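Long-range contacts in cellulosomal scaffoldin (Bacteroides cellulosolvens, PDB 1TYJ), which probably recruits dockerin-bearing components to the cellulosome through its cohesin modules, the eleventh of which, of type II, is described here: residues Leu20-Asp25 and Gly108-Val113; Tyr33-Lys38 and Asp142-Phe147. All coordinates share one frame; numbering follows the deposited sequence.

Contact 1: Leu20-Asp25 and Gly108-Val113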
# COMPACT_ATOMS: atom_id res chain seq x y z
N LEU A 20 1.49 -4.73 -7.11
CA LEU A 20 1.21 -5.16 -5.74
C LEU A 20 -0.16 -4.60 -5.35
O LEU A 20 -0.32 -3.38 -5.22
CB LEU A 20 2.27 -4.56 -4.81
CG LEU A 20 2.24 -5.03 -3.34
CD1 LEU A 20 2.66 -6.52 -3.27
CD2 LEU A 20 3.14 -4.18 -2.44
N THR A 21 -1.15 -5.47 -5.18
CA THR A 21 -2.43 -5.05 -4.65
C THR A 21 -2.35 -5.23 -3.13
O THR A 21 -1.92 -6.30 -2.63
CB THR A 21 -3.55 -5.89 -5.25
OG1 THR A 21 -3.65 -5.62 -6.66
CG2 THR A 21 -4.89 -5.55 -4.58
N ILE A 22 -2.72 -4.18 -2.39
CA ILE A 22 -2.58 -4.19 -0.92
C ILE A 22 -3.97 -4.24 -0.34
O ILE A 22 -4.81 -3.37 -0.65
CB ILE A 22 -1.86 -2.95 -0.39
CG1 ILE A 22 -0.46 -2.80 -1.04
CG2 ILE A 22 -1.79 -2.99 1.17
CD1 ILE A 22 0.19 -1.44 -0.82
N ASN A 23 -4.21 -5.28 0.45
CA ASN A 23 -5.52 -5.54 1.08
C ASN A 23 -5.47 -5.39 2.60
O ASN A 23 -4.40 -5.52 3.22
CB ASN A 23 -5.97 -6.98 0.74
CG ASN A 23 -5.97 -7.24 -0.77
OD1 ASN A 23 -6.58 -6.51 -1.51
ND2 ASN A 23 -5.21 -8.26 -1.23
N VAL A 24 -6.62 -5.11 3.21
CA VAL A 24 -6.77 -5.33 4.63
C VAL A 24 -7.77 -6.48 4.78
O VAL A 24 -8.60 -6.70 3.89
CB VAL A 24 -7.23 -4.09 5.40
CG1 VAL A 24 -6.19 -3.02 5.31
CG2 VAL A 24 -8.54 -3.54 4.85
N ASP A 25 -7.73 -7.18 5.91
CA ASP A 25 -8.72 -8.23 6.17
C ASP A 25 -9.06 -8.20 7.67
O ASP A 25 -8.16 -8.13 8.50
CB ASP A 25 -8.14 -9.58 5.77
CG ASP A 25 -9.12 -10.69 5.96
OD1 ASP A 25 -8.78 -11.64 6.68
OD2 ASP A 25 -10.24 -10.61 5.41
N GLY A 108 -10.79 -6.02 2.00
CA GLY A 108 -10.76 -5.64 0.60
C GLY A 108 -9.52 -4.87 0.19
O GLY A 108 -8.66 -4.58 1.04
N ALA A 109 -9.44 -4.49 -1.10
CA ALA A 109 -8.25 -3.78 -1.56
C ALA A 109 -8.30 -2.30 -1.15
O ALA A 109 -9.33 -1.64 -1.34
CB ALA A 109 -8.09 -3.89 -3.06
N VAL A 110 -7.18 -1.80 -0.60
CA VAL A 110 -7.05 -0.39 -0.27
C VAL A 110 -6.18 0.44 -1.22
O VAL A 110 -6.38 1.68 -1.33
CB VAL A 110 -6.56 -0.18 1.19
CG1 VAL A 110 -7.45 -0.99 2.15
CG2 VAL A 110 -5.04 -0.56 1.38
N ALA A 111 -5.22 -0.19 -1.91
CA ALA A 111 -4.29 0.54 -2.79
C ALA A 111 -3.65 -0.47 -3.69
O ALA A 111 -3.60 -1.68 -3.35
CB ALA A 111 -3.20 1.24 -1.98
N LYS A 112 -3.12 0.02 -4.81
CA LYS A 112 -2.28 -0.82 -5.66
C LYS A 112 -1.08 -0.01 -6.10
O LYS A 112 -1.21 1.15 -6.45
CB LYS A 112 -3.00 -1.30 -6.91
CG LYS A 112 -4.41 -1.87 -6.64
CD LYS A 112 -5.08 -2.24 -7.92
CE LYS A 112 -6.49 -2.67 -7.62
NZ LYS A 112 -7.25 -2.94 -8.89
N VAL A 113 0.07 -0.67 -6.14
CA VAL A 113 1.28 -0.01 -6.61
C VAL A 113 1.85 -0.85 -7.73
O VAL A 113 2.14 -2.03 -7.54
CB VAL A 113 2.32 0.10 -5.51
CG1 VAL A 113 3.63 0.73 -6.01
CG2 VAL A 113 1.80 0.90 -4.33
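Val110 and Ala111 together face Ile22, and this two-to-one pairing is a classic beta bulge in an otherwise regular antiparallel pair. The evidence lies at Ile22 O, which accepts a bond from Val110 N at 2.8 Å and a weak one from Ala111 N at 3.4 Å, the register shifting by one residue before Asn23. Followed outward, the Val110 side chain spans two neighbours. Its CB stands 4.1 Å from Ile22 O. CG1, anti to the carbonyl carbon (chi1 -51°), meets Val24 CG2 at 3.9 Å, the two side chains crossing at about a right angle. CG2, wedged between backbone N and carbonyl carbon, comes within 3.5 Å of Ile22 O and 4.1 Å of Ile22 CG2. An alanine here would probably leave Ile22 CG2 and the Val24 methyls without their partner and open a gap beside them. On the face opposite Ile22 and Val24, Ala109 CB lies 3.4 Å from Asn23 OD1 and 3.9 Å from Thr21 CG2, while Thr21 runs alongside the extended Lys112. At the far end Gly108 and Val24 bond reciprocally; Gly108 has phi 144°, where a side chain would jam against the preceding carbonyl. Strand 2-7 pairs with the other edge of 20-25, through Ala6 to Thr21 and Leu4 to Asn23. Over the Ile22 face lie strands 30-38, with Phe35 and Ile37, and 85-92, with Phe88.

Contact 2: Tyr33-Lys38 and Asp142-Phe147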
# COMPACT_ATOMS: atom_id res chain seq x y z
N TYR A 33 -5.61 4.34 6.45
CA TYR A 33 -4.29 3.70 6.66
C TYR A 33 -3.20 4.68 6.30
O TYR A 33 -3.44 5.69 5.60
CB TYR A 33 -4.10 2.44 5.76
CG TYR A 33 -3.95 2.82 4.30
CD1 TYR A 33 -2.69 3.06 3.76
CD2 TYR A 33 -5.07 3.05 3.48
CE1 TYR A 33 -2.51 3.50 2.44
CE2 TYR A 33 -4.91 3.49 2.13
CZ TYR A 33 -3.62 3.72 1.63
OH TYR A 33 -3.44 4.13 0.33
N GLN A 34 -2.00 4.35 6.74
CA GLN A 34 -0.78 4.96 6.20
C GLN A 34 0.26 3.85 6.11
O GLN A 34 0.40 3.05 7.06
CB GLN A 34 -0.26 6.08 7.12
CG GLN A 34 0.83 6.90 6.41
CD GLN A 34 1.31 8.07 7.21
OE1 GLN A 34 0.52 8.82 7.75
NE2 GLN A 34 2.62 8.25 7.25
N PHE A 35 0.98 3.81 4.99
CA PHE A 35 2.02 2.79 4.76
C PHE A 35 3.37 3.42 4.47
O PHE A 35 3.42 4.47 3.81
CB PHE A 35 1.68 1.92 3.54
CG PHE A 35 0.43 1.09 3.69
CD1 PHE A 35 -0.38 0.86 2.57
CD2 PHE A 35 0.05 0.55 4.94
CE1 PHE A 35 -1.50 0.07 2.67
CE2 PHE A 35 -1.10 -0.23 5.05
CZ PHE A 35 -1.87 -0.47 3.92
N ASN A 36 4.44 2.77 4.95
CA ASN A 36 5.80 3.07 4.53
C ASN A 36 6.33 1.78 3.91
O ASN A 36 6.39 0.74 4.59
CB ASN A 36 6.66 3.46 5.74
CG ASN A 36 7.98 4.07 5.31
OD1 ASN A 36 9.04 3.41 5.35
ND2 ASN A 36 7.91 5.29 4.81
N ILE A 37 6.66 1.83 2.62
CA ILE A 37 7.03 0.63 1.82
C ILE A 37 8.38 0.81 1.17
O ILE A 37 8.66 1.85 0.57
CB ILE A 37 5.96 0.32 0.75
CG1 ILE A 37 4.62 0.04 1.43
CG2 ILE A 37 6.42 -0.81 -0.21
CD1 ILE A 37 3.44 -0.18 0.43
N LYS A 38 9.24 -0.20 1.30
CA LYS A 38 10.58 -0.10 0.71
C LYS A 38 10.63 -1.02 -0.50
O LYS A 38 10.04 -2.10 -0.50
CB LYS A 38 11.61 -0.49 1.78
CG LYS A 38 13.04 -0.59 1.32
CD LYS A 38 13.79 0.65 1.72
CE LYS A 38 15.06 0.81 0.92
NZ LYS A 38 14.85 0.80 -0.55
N ASP A 142 5.03 -2.55 11.83
CA ASP A 142 5.76 -3.00 10.62
C ASP A 142 5.48 -2.07 9.43
O ASP A 142 5.15 -2.53 8.32
CB ASP A 142 5.41 -4.45 10.29
CG ASP A 142 5.95 -5.43 11.34
OD1 ASP A 142 6.77 -5.00 12.19
OD2 ASP A 142 5.51 -6.61 11.34
N GLY A 143 5.64 -0.76 9.65
CA GLY A 143 5.47 0.21 8.56
C GLY A 143 4.02 0.47 8.18
O GLY A 143 3.76 0.95 7.06
N THR A 144 3.07 0.15 9.05
CA THR A 144 1.65 0.42 8.74
C THR A 144 0.95 1.09 9.93
O THR A 144 1.28 0.84 11.08
CB THR A 144 0.89 -0.91 8.42
OG1 THR A 144 0.72 -1.70 9.61
CG2 THR A 144 1.63 -1.72 7.33
N MET A 145 -0.06 1.91 9.63
CA MET A 145 -0.94 2.44 10.66
C MET A 145 -2.34 2.19 10.12
O MET A 145 -2.61 2.49 8.96
CB MET A 145 -0.71 3.93 10.88
CG MET A 145 0.71 4.25 11.30
SD MET A 145 0.99 6.02 11.31
CE MET A 145 0.58 6.36 12.98
N LEU A 146 -3.22 1.66 10.97
CA LEU A 146 -4.61 1.43 10.61
C LEU A 146 -5.51 2.06 11.65
O LEU A 146 -5.21 1.98 12.85
CB LEU A 146 -4.91 -0.08 10.53
CG LEU A 146 -4.09 -0.94 9.56
CD1 LEU A 146 -4.55 -2.42 9.70
CD2 LEU A 146 -4.27 -0.46 8.08
N PHE A 147 -6.64 2.58 11.20
CA PHE A 147 -7.58 3.28 12.08
C PHE A 147 -8.98 2.79 11.90
O PHE A 147 -9.34 2.28 10.82
CB PHE A 147 -7.52 4.80 11.79
CG PHE A 147 -6.14 5.35 12.00
CD1 PHE A 147 -5.21 5.32 10.96
CD2 PHE A 147 -5.77 5.83 13.25
CE1 PHE A 147 -3.87 5.78 11.19
CE2 PHE A 147 -4.47 6.32 13.47
CZ PHE A 147 -3.53 6.27 12.44
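The Phe35 ring meets Thr144 along its CD2-CE2 side, where Thr144 CG2 approaches obliquely to 3.7 Å from Phe35 CD2. Leu146 CD2 also comes in obliquely, at a looser 4.4 Å from Phe35 CE2, and Gly143 O sits at the ring edge, near its plane. One face of the ring is covered from within its own strand: Tyr33 CD1 stands 3.3 Å above the plane, over the centre. The Phe131 ring, on strand 126-131, adds an edge-to-face contact. Tyr33 itself touches the partner strand at its root, with CB 3.7 Å from Leu146 CD2. Its CG lies between the backbone N and the carbonyl carbon (chi1 71°), which turns the ring away from strand 144-147 and onto Val110 and Ala111.

The backbone fixes this register. Gln34 and Met145 bond reciprocally, the Met145 N to Gln34 O bond measuring 2.8 Å with the donor in the carbonyl plane. Asn36 N reaches Gly143 O at 2.9 Å, and its N-H...O angle of 168° makes this the straightest of the three. Gly143 has a positive phi, favourable to glycine, and a CB there would lie about 2.9 Å from Asn36 O, so the close approach of the turn depends on the missing side chain. Just beyond it, Thr144 OG1 is held by Val141 O and Tyr159 OH, leaving the methyl to the aromatic side. Gln34 and Met145 lie on the other face, beta carbons 4.4 Å apart. An apolar, aromatic inner face backed by a partly exposed one carrying Gln34 and Met145, on a nearly antiparallel strand pair (176°), is characteristic of a beta-sandwich sheet, here that of the cohesin jelly roll.

How the contacts relate
Contacts 1 and 2 belong to opposite sheets of the sandwich: 20-25 with 108-113 in one, 33-38 with 142-147 in the other, and strands 17-25 and 30-38 follow each other in the chain. Their centres lie 12 Å apart, and their inward faces meet in the core, with Ile22 CG2 3.4 Å from Phe35 CE1 and Ile22 CD1 3.7 Å from Ile37 CD1. Contact 2 is the more buried and supplies aromatic rings; contact 1 answers with branched aliphatic groups and an alanine. Outward, contact 1 carries mainly a threonine, an asparagine and a lysine, with Ala109 among them, contact 2 a glutamine and a methionine. Contact 2 keeps a regular register through its three bridges.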